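Local coordinates for protein chitosanase (Gynuella sunshinyii YC6258, PDB 6X2Q) that probably hydrolyses chitosan as a family 46 glycoside hydrolase and binds a row of four glucosamine units in its cleft, at residues D152-P157 / H194-E199; I145-G150 / D202-S207; P228-I231 / D236-I239; S16-N21 / D212-L217. All coordinates share one frame; numbering follows the deposited sequence.

Interaction 1 (D152-P157 / H194-E199)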
loop_
_atom_site.group_PDB
_atom_site.type_symbol
_atom_site.label_atom_id
_atom_site.label_comp_id
_atom_site.label_asym_id
_atom_site.label_seq_id
_atom_site.Cartn_x
_atom_site.Cartn_y
_atom_site.Cartn_z
ATOM N N ASP A 152 5.014 8.695 -12.082
ATOM C CA ASP A 152 5.616 9.844 -11.361
ATOM C C ASP A 152 6.938 9.439 -10.703
ATOM O O ASP A 152 7.138 8.259 -10.469
ATOM C CB ASP A 152 4.687 10.354 -10.263
ATOM C CG ASP A 152 4.237 9.312 -9.251
ATOM O OD1 ASP A 152 3.579 8.371 -9.645
ATOM O OD2 ASP A 152 4.525 9.479 -8.083
ATOM N N GLY A 153 7.797 10.406 -10.402
ATOM C CA GLY A 153 9.082 10.115 -9.793
ATOM C C GLY A 153 8.997 9.537 -8.393
ATOM O O GLY A 153 10.011 9.034 -7.896
ATOM N N ASP A 154 7.827 9.618 -7.743
ATOM C CA ASP A 154 7.594 9.011 -6.437
ATOM C C ASP A 154 7.011 7.604 -6.528
ATOM O O ASP A 154 6.971 6.904 -5.509
ATOM C CB ASP A 154 6.633 9.863 -5.593
ATOM C CG ASP A 154 7.139 11.283 -5.349
ATOM O OD1 ASP A 154 8.368 11.486 -5.348
ATOM O OD2 ASP A 154 6.292 12.202 -5.158
ATOM N N GLY A 155 6.528 7.190 -7.704
ATOM C CA GLY A 155 5.917 5.887 -7.835
ATOM C C GLY A 155 6.925 4.760 -7.695
ATOM O O GLY A 155 8.141 4.926 -7.874
ATOM N N LEU A 156 6.400 3.583 -7.348
ATOM C CA LEU A 156 7.223 2.377 -7.316
ATOM C C LEU A 156 8.072 2.196 -8.569
ATOM O O LEU A 156 9.262 1.890 -8.426
ATOM C CB LEU A 156 6.345 1.138 -7.068
ATOM C CG LEU A 156 7.136 -0.191 -7.123
ATOM C CD1 LEU A 156 8.235 -0.224 -6.044
ATOM C CD2 LEU A 156 6.264 -1.437 -7.033
ATOM N N PRO A 157 7.551 2.340 -9.803
ATOM C CA PRO A 157 8.406 2.032 -10.967
ATOM C C PRO A 157 9.623 2.932 -11.069
ATOM O O PRO A 157 10.694 2.471 -11.483
ATOM C CB PRO A 157 7.464 2.212 -12.168
ATOM C CG PRO A 157 6.073 2.046 -11.600
ATOM C CD PRO A 157 6.161 2.631 -10.213
ATOM N N HIS A 194 11.206 13.482 1.059
ATOM C CA HIS A 194 11.308 14.566 0.081
ATOM C C HIS A 194 10.545 14.224 -1.181
ATOM O O HIS A 194 11.127 14.095 -2.263
ATOM C CB HIS A 194 12.774 14.863 -0.235
ATOM C CG HIS A 194 13.526 15.362 0.948
ATOM N ND1 HIS A 194 14.603 14.689 1.484
ATOM C CD2 HIS A 194 13.315 16.440 1.740
ATOM C CE1 HIS A 194 15.042 15.348 2.541
ATOM N NE2 HIS A 194 14.278 16.413 2.718
ATOM N N PRO A 195 9.227 14.118 -1.091
ATOM C CA PRO A 195 8.452 13.749 -2.280
ATOM C C PRO A 195 8.370 14.899 -3.275
ATOM O O PRO A 195 8.352 16.075 -2.905
ATOM C CB PRO A 195 7.070 13.392 -1.715
ATOM C CG PRO A 195 7.005 14.035 -0.364
ATOM C CD PRO A 195 8.399 14.278 0.118
ATOM N N ALA A 196 8.334 14.544 -4.559
ATOM C CA ALA A 196 8.068 15.551 -5.583
ATOM C C ALA A 196 6.667 16.142 -5.449
ATOM O O ALA A 196 6.439 17.291 -5.840
ATOM C CB ALA A 196 8.257 14.950 -6.977
ATOM N N ASN A 197 5.713 15.382 -4.910
ATOM C CA ASN A 197 4.366 15.905 -4.654
ATOM C C ASN A 197 4.353 16.473 -3.239
ATOM O O ASN A 197 4.279 15.734 -2.257
ATOM C CB ASN A 197 3.314 14.815 -4.855
ATOM C CG ASN A 197 1.989 15.119 -4.161
ATOM O OD1 ASN A 197 1.464 16.234 -4.241
ATOM N ND2 ASN A 197 1.424 14.100 -3.503
ATOM N N LEU A 198 4.419 17.796 -3.137
ATOM C CA LEU A 198 4.534 18.451 -1.845
ATOM C C LEU A 198 3.284 18.295 -0.995
ATOM O O LEU A 198 3.371 18.379 0.236
ATOM C CB LEU A 198 4.869 19.944 -2.049
ATOM C CG LEU A 198 6.269 20.246 -2.605
ATOM C CD1 LEU A 198 6.577 21.749 -2.568
ATOM C CD2 LEU A 198 7.363 19.456 -1.851
ATOM N N GLU A 199 2.130 18.042 -1.611
ATOM C CA GLU A 199 0.906 17.820 -0.839
ATOM C C GLU A 199 0.984 16.587 0.061
ATOM O O GLU A 199 0.299 16.529 1.091
ATOM C CB GLU A 199 -0.291 17.687 -1.781
ATOM C CG GLU A 199 -0.487 18.883 -2.707
ATOM C CD GLU A 199 -1.934 19.054 -3.125
ATOM O OE1 GLU A 199 -2.821 18.936 -2.246
ATOM O OE2 GLU A 199 -2.190 19.329 -4.322
#

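Interaction 2 (I145-G150 / D202-S207). With GCS (2-amino-2-deoxy-beta-D-glucopyranose), chain C; GCS (2-amino-2-deoxy-beta-D-glucopyranose), chain B; GCS (2-amino-2-deoxy-beta-D-glucopyranose), chain D; GCS (2-amino-2-deoxy-beta-D-glucopyranose), chain E.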
loop_
_atom_site.group_PDB
_atom_site.type_symbol
_atom_site.label_atom_id
_atom_site.label_comp_id
_atom_site.label_asym_id
_atom_site.label_seq_id
_atom_site.Cartn_x
_atom_site.Cartn_y
_atom_site.Cartn_z
ATOM N N ILE A 145 1.724 -0.058 -2.322
ATOM C CA ILE A 145 0.477 0.374 -1.699
ATOM C C ILE A 145 0.515 1.862 -1.369
ATOM O O ILE A 145 -0.464 2.588 -1.598
ATOM C CB ILE A 145 0.195 -0.476 -0.450
ATOM C CG1 ILE A 145 -0.376 -1.837 -0.869
ATOM C CG2 ILE A 145 -0.764 0.267 0.509
ATOM C CD1 ILE A 145 -0.311 -2.859 0.214
ATOM N N GLN A 146 1.646 2.338 -0.830
ATOM C CA GLN A 146 1.782 3.726 -0.407
ATOM C C GLN A 146 2.139 4.637 -1.577
ATOM O O GLN A 146 1.635 5.755 -1.665
ATOM C CB GLN A 146 2.840 3.826 0.705
ATOM C CG GLN A 146 3.111 5.253 1.194
ATOM C CD GLN A 146 4.013 5.329 2.422
ATOM O OE1 GLN A 146 5.003 4.607 2.545
ATOM N NE2 GLN A 146 3.681 6.237 3.326
ATOM N N HIS A 147 3.004 4.186 -2.488
ATOM C CA HIS A 147 3.496 5.035 -3.571
ATOM C C HIS A 147 2.723 4.886 -4.871
ATOM O O HIS A 147 2.851 5.754 -5.745
ATOM C CB HIS A 147 4.975 4.725 -3.866
ATOM C CG HIS A 147 5.879 4.913 -2.689
ATOM N ND1 HIS A 147 6.755 5.975 -2.588
ATOM C CD2 HIS A 147 6.039 4.181 -1.560
ATOM C CE1 HIS A 147 7.420 5.881 -1.450
ATOM N NE2 HIS A 147 7.005 4.806 -0.807
ATOM N N GLY A 148 1.979 3.791 -5.042
ATOM C CA GLY A 148 1.249 3.541 -6.272
ATOM C C GLY A 148 2.148 3.039 -7.382
ATOM O O GLY A 148 3.375 3.015 -7.223
ATOM N N GLU A 149 1.560 2.625 -8.505
ATOM C CA GLU A 149 2.308 2.133 -9.658
ATOM C C GLU A 149 2.240 3.099 -10.846
ATOM O O GLU A 149 2.361 2.691 -12.005
ATOM C CB GLU A 149 1.818 0.738 -10.068
ATOM C CG GLU A 149 2.880 -0.074 -10.790
ATOM C CD GLU A 149 2.332 -1.339 -11.459
ATOM O OE1 GLU A 149 1.094 -1.547 -11.457
ATOM O OE2 GLU A 149 3.149 -2.123 -12.010
ATOM N N GLY A 150 2.057 4.387 -10.576
ATOM C CA GLY A 150 2.054 5.379 -11.629
ATOM C C GLY A 150 3.439 5.568 -12.254
ATOM O O GLY A 150 4.378 4.799 -12.049
ATOM N N ASP A 202 3.936 16.025 4.459
ATOM C CA ASP A 202 3.691 15.776 5.878
ATOM C C ASP A 202 3.254 14.336 6.119
ATOM O O ASP A 202 3.762 13.666 7.025
ATOM C CB ASP A 202 2.620 16.733 6.410
ATOM C CG ASP A 202 3.096 18.170 6.506
ATOM O OD1 ASP A 202 2.216 19.066 6.499
ATOM O OD2 ASP A 202 4.332 18.399 6.606
ATOM N N GLU A 203 2.267 13.860 5.347
ATOM C CA GLU A 203 1.791 12.487 5.493
ATOM C C GLU A 203 2.940 11.500 5.353
ATOM O O GLU A 203 3.164 10.653 6.223
ATOM C CB GLU A 203 0.715 12.193 4.445
ATOM C CG GLU A 203 -0.695 12.227 4.962
ATOM C CD GLU A 203 -1.018 11.064 5.878
ATOM O OE1 GLU A 203 -1.100 11.279 7.107
ATOM O OE2 GLU A 203 -1.196 9.935 5.369
ATOM N N TRP A 204 3.697 11.613 4.267
ATOM C CA TRP A 204 4.709 10.610 3.974
ATOM C C TRP A 204 5.912 10.736 4.903
ATOM O O TRP A 204 6.456 9.724 5.363
ATOM C CB TRP A 204 5.134 10.729 2.517
ATOM C CG TRP A 204 4.214 10.023 1.579
ATOM C CD1 TRP A 204 2.993 9.475 1.873
ATOM C CD2 TRP A 204 4.444 9.778 0.190
ATOM N NE1 TRP A 204 2.445 8.908 0.744
ATOM C CE2 TRP A 204 3.322 9.075 -0.301
ATOM C CE3 TRP A 204 5.490 10.084 -0.688
ATOM C CZ2 TRP A 204 3.224 8.670 -1.630
ATOM C CZ3 TRP A 204 5.394 9.673 -2.009
ATOM C CH2 TRP A 204 4.269 8.979 -2.467
ATOM N N SER A 205 6.339 11.970 5.192
ATOM C CA SER A 205 7.490 12.171 6.064
ATOM C C SER A 205 7.295 11.495 7.422
ATOM O O SER A 205 8.224 10.882 7.956
ATOM C CB SER A 205 7.756 13.667 6.248
ATOM O OG SER A 205 8.942 13.845 6.998
ATOM N N GLU A 206 6.097 11.581 7.990
ATOM C CA GLU A 206 5.824 10.939 9.270
ATOM C C GLU A 206 5.685 9.421 9.167
ATOM O O GLU A 206 5.452 8.766 10.190
ATOM C CB GLU A 206 4.546 11.523 9.875
ATOM C CG GLU A 206 4.630 13.011 10.171
ATOM C CD GLU A 206 3.588 13.461 11.185
ATOM O OE1 GLU A 206 3.860 13.346 12.405
ATOM O OE2 GLU A 206 2.499 13.920 10.764
ATOM N N SER A 207 5.795 8.841 7.976
ATOM C CA SER A 207 5.584 7.410 7.816
ATOM C C SER A 207 6.879 6.629 7.583
ATOM O O SER A 207 6.819 5.459 7.206
ATOM C CB SER A 207 4.616 7.155 6.663
ATOM O OG SER A 207 5.329 7.100 5.431
HETATM C C1 GCS C . -2.345 7.468 2.169
HETATM C C2 GCS C . -0.931 8.007 1.571
HETATM C C3 GCS C . -0.964 7.319 0.117
HETATM C C4 GCS C . -1.488 5.846 0.001
HETATM C C5 GCS C . -2.546 5.183 0.899
HETATM C C6 GCS C . -2.176 3.982 1.059
HETATM N N2 GCS C . -0.799 9.351 1.541
HETATM O O1 GCS C . -2.255 7.910 3.462
HETATM O O3 GCS C . 0.449 7.160 -0.129
HETATM O O5 GCS C . -2.567 6.107 2.063
HETATM O O6 GCS C . -2.732 3.423 2.261
HETATM C C1 GCS B . -2.145 5.570 -2.619
HETATM C C2 GCS B . -3.258 5.302 -3.611
HETATM C C3 GCS B . -2.656 4.922 -4.933
HETATM C C4 GCS B . -1.756 6.020 -5.476
HETATM C C5 GCS B . -0.921 6.489 -4.280
HETATM C C6 GCS B . -0.028 7.678 -4.503
HETATM N N2 GCS B . -4.215 4.349 -3.178
HETATM O O1 GCS B . -2.515 5.960 -1.298
HETATM O O3 GCS B . -3.710 4.725 -5.786
HETATM O O4 GCS B . -1.400 5.801 -6.571
HETATM O O5 GCS B . -1.676 6.756 -3.127
HETATM O O6 GCS B . -0.613 8.661 -5.290
HETATM C C1 GCS D . -1.861 5.379 -7.854
HETATM C C2 GCS D . -1.042 5.784 -9.031
HETATM C C3 GCS D . -1.823 5.523 -10.287
HETATM C C4 GCS D . -2.110 4.053 -10.495
HETATM C C5 GCS D . -2.598 3.538 -9.139
HETATM C C6 GCS D . -2.620 2.044 -9.051
HETATM N N2 GCS D . -0.792 7.162 -8.978
HETATM O O3 GCS D . -1.065 6.009 -11.337
HETATM O O4 GCS D . -2.472 3.746 -11.626
HETATM O O5 GCS D . -1.899 3.991 -8.004
HETATM O O6 GCS D . -1.319 1.593 -8.937
HETATM C C1 GCS E . -2.275 3.052 -12.577
HETATM C C2 GCS E . -3.360 2.581 -13.410
HETATM C C3 GCS E . -2.862 1.701 -14.557
HETATM C C4 GCS E . -1.891 2.525 -15.321
HETATM C C5 GCS E . -0.811 2.878 -14.340
HETATM C C6 GCS E . 0.204 3.705 -15.049
HETATM N N2 GCS E . -4.364 1.851 -12.729
HETATM O O3 GCS E . -3.860 1.354 -15.493
HETATM O O4 GCS E . -1.396 1.775 -16.411
HETATM O O5 GCS E . -1.353 3.677 -13.343
HETATM O O6 GCS E . 1.171 2.784 -15.497
#

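Interaction 3 (P228-I231 / D236-I239)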
loop_
_atom_site.group_PDB
_atom_site.type_symbol
_atom_site.label_atom_id
_atom_site.label_comp_id
_atom_site.label_asym_id
_atom_site.label_seq_id
_atom_site.Cartn_x
_atom_site.Cartn_y
_atom_site.Cartn_z
ATOM N N PRO A 228 9.265 -15.899 14.943
ATOM C CA PRO A 228 8.336 -14.776 15.137
ATOM C C PRO A 228 8.902 -13.489 14.552
ATOM O O PRO A 228 10.124 -13.328 14.488
ATOM C CB PRO A 228 8.211 -14.680 16.654
ATOM C CG PRO A 228 9.558 -15.118 17.140
ATOM C CD PRO A 228 10.038 -16.185 16.165
ATOM N N ILE A 229 8.024 -12.597 14.094
ATOM C CA ILE A 229 8.430 -11.293 13.588
ATOM C C ILE A 229 7.969 -10.240 14.579
ATOM O O ILE A 229 6.788 -10.196 14.949
ATOM C CB ILE A 229 7.874 -11.021 12.182
ATOM C CG1 ILE A 229 8.495 -11.998 11.182
ATOM C CG2 ILE A 229 8.184 -9.584 11.763
ATOM C CD1 ILE A 229 8.131 -11.718 9.728
ATOM N N ARG A 230 8.907 -9.410 15.022
ATOM C CA ARG A 230 8.626 -8.297 15.917
ATOM C C ARG A 230 8.526 -7.023 15.087
ATOM O O ARG A 230 9.471 -6.668 14.373
ATOM C CB ARG A 230 9.717 -8.176 16.985
ATOM C CG ARG A 230 9.473 -7.078 18.014
ATOM C CD ARG A 230 10.789 -6.391 18.413
ATOM N NE ARG A 230 10.898 -6.225 19.861
ATOM C CZ ARG A 230 10.782 -5.061 20.496
ATOM N NH1 ARG A 230 10.561 -3.938 19.816
ATOM N NH2 ARG A 230 10.885 -5.024 21.817
ATOM N N ILE A 231 7.373 -6.361 15.154
ATOM C CA ILE A 231 7.168 -5.048 14.555
ATOM C C ILE A 231 6.789 -4.078 15.664
ATOM O O ILE A 231 5.860 -4.348 16.432
ATOM C CB ILE A 231 6.072 -5.080 13.472
ATOM C CG1 ILE A 231 6.424 -6.082 12.368
ATOM C CG2 ILE A 231 5.900 -3.700 12.872
ATOM C CD1 ILE A 231 7.659 -5.674 11.545
ATOM N N ASP A 236 4.318 0.576 19.900
ATOM C CA ASP A 236 3.672 -0.659 20.334
ATOM C C ASP A 236 4.364 -1.870 19.721
ATOM O O ASP A 236 4.660 -1.886 18.522
ATOM C CB ASP A 236 2.200 -0.644 19.944
ATOM C CG ASP A 236 1.481 0.561 20.475
ATOM O OD1 ASP A 236 0.884 0.460 21.566
ATOM O OD2 ASP A 236 1.531 1.613 19.803
ATOM N N VAL A 237 4.614 -2.889 20.539
ATOM C CA VAL A 237 5.322 -4.082 20.089
ATOM C C VAL A 237 4.304 -5.133 19.678
ATOM O O VAL A 237 3.395 -5.466 20.450
ATOM C CB VAL A 237 6.259 -4.622 21.180
ATOM C CG1 VAL A 237 6.992 -5.861 20.683
ATOM C CG2 VAL A 237 7.253 -3.558 21.583
ATOM N N PHE A 238 4.452 -5.645 18.456
ATOM C CA PHE A 238 3.603 -6.703 17.927
ATOM C C PHE A 238 4.474 -7.893 17.578
ATOM O O PHE A 238 5.527 -7.729 16.954
ATOM C CB PHE A 238 2.844 -6.253 16.680
ATOM C CG PHE A 238 1.708 -5.336 16.968
ATOM C CD1 PHE A 238 0.518 -5.832 17.482
ATOM C CD2 PHE A 238 1.823 -3.971 16.729
ATOM C CE1 PHE A 238 -0.540 -4.984 17.751
ATOM C CE2 PHE A 238 0.768 -3.118 17.000
ATOM C CZ PHE A 238 -0.411 -3.630 17.514
ATOM N N ILE A 239 4.042 -9.081 17.980
ATOM C CA ILE A 239 4.687 -10.325 17.578
ATOM C C ILE A 239 3.751 -11.018 16.596
ATOM O O ILE A 239 2.583 -11.285 16.915
ATOM C CB ILE A 239 5.014 -11.225 18.780
ATOM C CG1 ILE A 239 5.980 -10.513 19.723
ATOM C CG2 ILE A 239 5.681 -12.499 18.300
ATOM C CD1 ILE A 239 7.392 -10.360 19.157
#

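Interaction 4 (S16-N21 / D212-L217). Unlike the reference sequence in segment 16-21: A19 (reference Glu).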
loop_
_atom_site.group_PDB
_atom_site.type_symbol
_atom_site.label_atom_id
_atom_site.label_comp_id
_atom_site.label_asym_id
_atom_site.label_seq_id
_atom_site.Cartn_x
_atom_site.Cartn_y
_atom_site.Cartn_z
ATOM N N SER A 16 -0.543 -3.556 7.626
ATOM C CA SER A 16 -1.616 -2.992 8.427
ATOM C C SER A 16 -1.053 -2.237 9.633
ATOM O O SER A 16 -1.486 -1.118 9.936
ATOM C CB SER A 16 -2.576 -4.102 8.853
ATOM O OG SER A 16 -3.698 -3.549 9.509
ATOM N N ILE A 17 -0.069 -2.823 10.315
ATOM C CA ILE A 17 0.587 -2.127 11.419
ATOM C C ILE A 17 1.296 -0.877 10.912
ATOM O O ILE A 17 1.200 0.193 11.519
ATOM C CB ILE A 17 1.560 -3.071 12.147
ATOM C CG1 ILE A 17 0.789 -4.116 12.956
ATOM C CG2 ILE A 17 2.504 -2.277 13.058
ATOM C CD1 ILE A 17 1.643 -5.287 13.414
ATOM N N PHE A 18 2.000 -0.991 9.785
ATOM C CA PHE A 18 2.685 0.160 9.214
ATOM C C PHE A 18 1.747 1.342 9.085
ATOM O O PHE A 18 2.109 2.474 9.420
ATOM C CB PHE A 18 3.265 -0.187 7.841
ATOM C CG PHE A 18 4.528 -0.989 7.900
ATOM C CD1 PHE A 18 5.132 -1.266 9.119
ATOM C CD2 PHE A 18 5.105 -1.475 6.737
ATOM C CE1 PHE A 18 6.279 -2.025 9.183
ATOM C CE2 PHE A 18 6.264 -2.223 6.790
ATOM C CZ PHE A 18 6.864 -2.494 8.017
ATOM N N ALA A 19 0.534 1.095 8.620
ATOM C CA ALA A 19 -0.363 2.167 8.232
ATOM C C ALA A 19 -1.321 2.576 9.342
ATOM O O ALA A 19 -1.686 3.749 9.425
ATOM C CB ALA A 19 -1.157 1.746 6.997
ATOM N N ASN A 20 -1.740 1.639 10.198
ATOM C CA ASN A 20 -2.809 1.896 11.160
ATOM C C ASN A 20 -2.480 1.437 12.573
ATOM O O ASN A 20 -3.364 1.473 13.435
ATOM C CB ASN A 20 -4.102 1.218 10.702
ATOM C CG ASN A 20 -4.581 1.738 9.369
ATOM O OD1 ASN A 20 -5.029 0.973 8.517
ATOM N ND2 ASN A 20 -4.466 3.053 9.171
ATOM N N ASN A 21 -1.250 0.979 12.819
ATOM C CA ASN A 21 -0.804 0.494 14.131
ATOM C C ASN A 21 -1.666 -0.647 14.678
ATOM O O ASN A 21 -1.862 -0.769 15.892
ATOM C CB ASN A 21 -0.730 1.633 15.150
ATOM C CG ASN A 21 0.223 1.319 16.295
ATOM O OD1 ASN A 21 1.122 0.487 16.152
ATOM N ND2 ASN A 21 0.019 1.967 17.440
ATOM N N ASP A 212 12.169 1.984 8.120
ATOM C CA ASP A 212 13.082 1.555 9.176
ATOM C C ASP A 212 12.779 0.128 9.610
ATOM O O ASP A 212 13.698 -0.661 9.834
ATOM C CB ASP A 212 13.010 2.506 10.380
ATOM C CG ASP A 212 13.469 3.933 10.050
ATOM O OD1 ASP A 212 14.305 4.121 9.130
ATOM O OD2 ASP A 212 12.968 4.878 10.709
ATOM N N SER A 213 11.496 -0.238 9.712
ATOM C CA SER A 213 11.172 -1.607 10.129
ATOM C C SER A 213 11.634 -2.633 9.095
ATOM O O SER A 213 12.200 -3.671 9.448
ATOM C CB SER A 213 9.673 -1.749 10.374
ATOM O OG SER A 213 9.267 -0.987 11.493
ATOM N N LEU A 214 11.396 -2.369 7.808
ATOM C CA LEU A 214 11.903 -3.276 6.785
ATOM C C LEU A 214 13.428 -3.336 6.801
ATOM O O LEU A 214 14.017 -4.402 6.581
ATOM C CB LEU A 214 11.391 -2.844 5.415
ATOM C CG LEU A 214 9.871 -2.808 5.212
ATOM C CD1 LEU A 214 9.507 -2.029 3.945
ATOM C CD2 LEU A 214 9.319 -4.214 5.159
ATOM N N MET A 215 14.088 -2.195 7.022
ATOM C CA MET A 215 15.543 -2.187 7.132
ATOM C C MET A 215 16.013 -2.999 8.336
ATOM O O MET A 215 17.032 -3.696 8.266
ATOM C CB MET A 215 16.058 -0.744 7.220
ATOM C CG MET A 215 17.567 -0.634 7.269
ATOM S SD MET A 215 18.328 -1.064 5.686
ATOM C CE MET A 215 17.980 0.402 4.710
ATOM N N LYS A 216 15.290 -2.908 9.455
ATOM C CA LYS A 216 15.645 -3.673 10.644
ATOM C C LYS A 216 15.587 -5.179 10.355
ATOM O O LYS A 216 16.537 -5.919 10.654
ATOM C CB LYS A 216 14.716 -3.270 11.795
ATOM C CG LYS A 216 14.964 -3.974 13.134
ATOM C CD LYS A 216 13.747 -3.865 14.086
ATOM C CE LYS A 216 12.665 -4.945 13.801
ATOM N NZ LYS A 216 11.617 -5.039 14.885
ATOM N N LEU A 217 14.494 -5.639 9.722
ATOM C CA LEU A 217 14.401 -7.042 9.321
ATOM C C LEU A 217 15.548 -7.423 8.396
ATOM O O LEU A 217 16.108 -8.519 8.506
ATOM C CB LEU A 217 13.054 -7.330 8.641
ATOM C CG LEU A 217 11.795 -7.068 9.473
ATOM C CD1 LEU A 217 10.538 -7.433 8.711
ATOM C CD2 LEU A 217 11.858 -7.824 10.793
#

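Interaction 1 (D152-P157 / H194-E199)
The carboxylate of D154 reaches across to the backbone of A196 and N197. From CB the chain turns so that CG lies beside the backbone N of its own residue (chi1 -59°), and this aims the carboxylate at the loop H194-E199. D154 CG comes within 3.6 Å of A196 N. OD1 then takes the N-H of A196 on its syn lone pair, with D154 OD1 and A196 N 3.2 Å apart in a nearly straight bond of 168°. D154 OD2 likewise uses its syn lone pair, accepting from N197 N at 3.2 Å; P195 CB lies against the same oxygen. One carboxylate thus holds two successive peptide N-H groups, and it is carried by a type I beta turn, D152 to G155, which G155 N closes onto D152 O and which leads through the N-cap G155 into helix 156-167. With an alanine here, the N-H groups of A196 and N197 would probably lose their acceptor and the loop before helix 201-205 would be freer to shift. The D154 side chain is buried, W204 and V191 packing on it, while the backbone O of D154 accepts from H147 ND1.

Interaction 2 (I145-G150 / D202-S207)
Q146 leads the segment I145-G150 into contact with W204 and S207. Its CG stands anti to the backbone N (chi1 178°) and the chain runs on extended, past the indole in the opposite direction, with CD over one face of W204, 4.2 Å above the ring plane and displaced toward the rim. The amide is turned 63° from that ring, so it does not stack. Q146 NE2 continues nearly in its own amide plane to S207 OG, 2.8 Å away, and that hydroxyl in turn donates a hydrogen bond to W204 O, which also receives S207 N. R188 hydrogen-bonds Q146 OE1. H147 follows, its ND1 3.9 Å from W204 CH2, the two rings meeting obliquely; R188 binds H147 NE2. G148 has positive phi, and a side chain there would run into a sugar, as would one on G150. Between them, E149 N donates to O6 of the chain D glucosamine at 3.1 Å. The indole edge also meets the sugars: W204 NE1 donates to O3 of the chain C unit at 2.8 Å. D35, G45, D52 and Y118 supply further hydrogen bonds to the saccharide. The contact joins the C-terminal end of helix 134-147 to the short helix 201-205 beside the saccharide cleft, and L192 of helix 177-193 packs against Q146, H147, W204 and S207 alike.

Interaction 3 (P228-I231 / D236-I239)
F238 O is gripped twice by the opposing strand: I231 N donates to it at 2.9 Å, in the carbonyl plane, and the CA of R230 approaches it at 3.3 Å in a CA-H...O contact. The return bond, F238 N to I231 O, is 2.8 Å long, so I231 and F238 form a hydrogen-bonded antiparallel pair. The neighbouring pair, R230 with I239, is non-hydrogen-bonded, and there I239 CA points its hydrogen at I229 O. This alternation is that of antiparallel pairing, and the short loop between strands 229-231 and 238-240 makes it a beta hairpin. The face carrying R230 and I239 is largely exposed. On it, R230 starts out with CG anti to its backbone N (chi1 -177°), then bends at its second and third torsions until the guanidinium lies over V237, whose CG1 sits 3.9 Å above the centre of the plane. I239 CD1 meets R230 CB at 3.9 Å, and I239 CG2 touches P228 CB at 3.7 Å, on the residue that follows a cis peptide bond. The face bearing I231 and F238 turns inward. There the hairpin rests on helix 5-20, with I231 packing on I14 and I17, and F238 also on I17; K216 NZ of helix 209-219 hydrogen-bonds R230 O, while N21, at the end of helix 5-20, binds D236.

Interaction 4 (S16-N21 / D212-L217)
F18 sets the far end of its ring against S213 and L214, joining helix 5-20 to helix 209-219 in the mainly helical fold of this lysozyme-clan enzyme. CE1, CZ and CE2, the far end of the ring, do the touching: F18 CE1 lies 3.6 Å from S213 CB and F18 CZ is 3.7 Å from the same carbon, which approaches the ring obliquely. On the other flank F18 CE2 reaches L214 CG at 4.0 Å, while L214 CD2 sits at the edge of the ring, in its plane. The phenylalanine gets there because its CG is set anti to the carbonyl carbon (chi1 -78°), directing the ring straight at the second helix. In its place an alanine would probably open a gap between the two helices, leaving S213 CB and L214 without this aromatic partner. T233 and D142 also touch the F18 side chain; further out, L138 and A139 of helix 134-147 pack on L214. S213 OG, still beside the ring atom CE1, hydrogen-bonds T233 OG1. Helix 209-219 is tied elsewhere by the salt bridge of D212 with K189. On the first helix, W234 NE1 hydrogen-bonds F18 O and, weakly, I17 O, and N21 N donates to I17 O at 2.9 Å.

Interactions 2 and 4 are buried, whereas interaction 1 is partly buried and interaction 3 keeps one face at the surface. The chemistry follows: interaction 4 is apolar, ring against side chains, interaction 3 is a backbone ladder with an apolar inner face, interaction 1 is built on a carboxylate, and interaction 2 mixes hydrogen bonds with packing on an indole. Interactions 1 and 2 adjoin, L156 N bonding G148 O. Interaction 4 joins helices 5-20 and 209-219, and the hairpin of interaction 3 packs against the first and is hydrogen-bonded to both segments of interaction 4. Of interactions 3 and 4, the latter lies nearer interaction 2, about 13 Å between centres against about 23 Å.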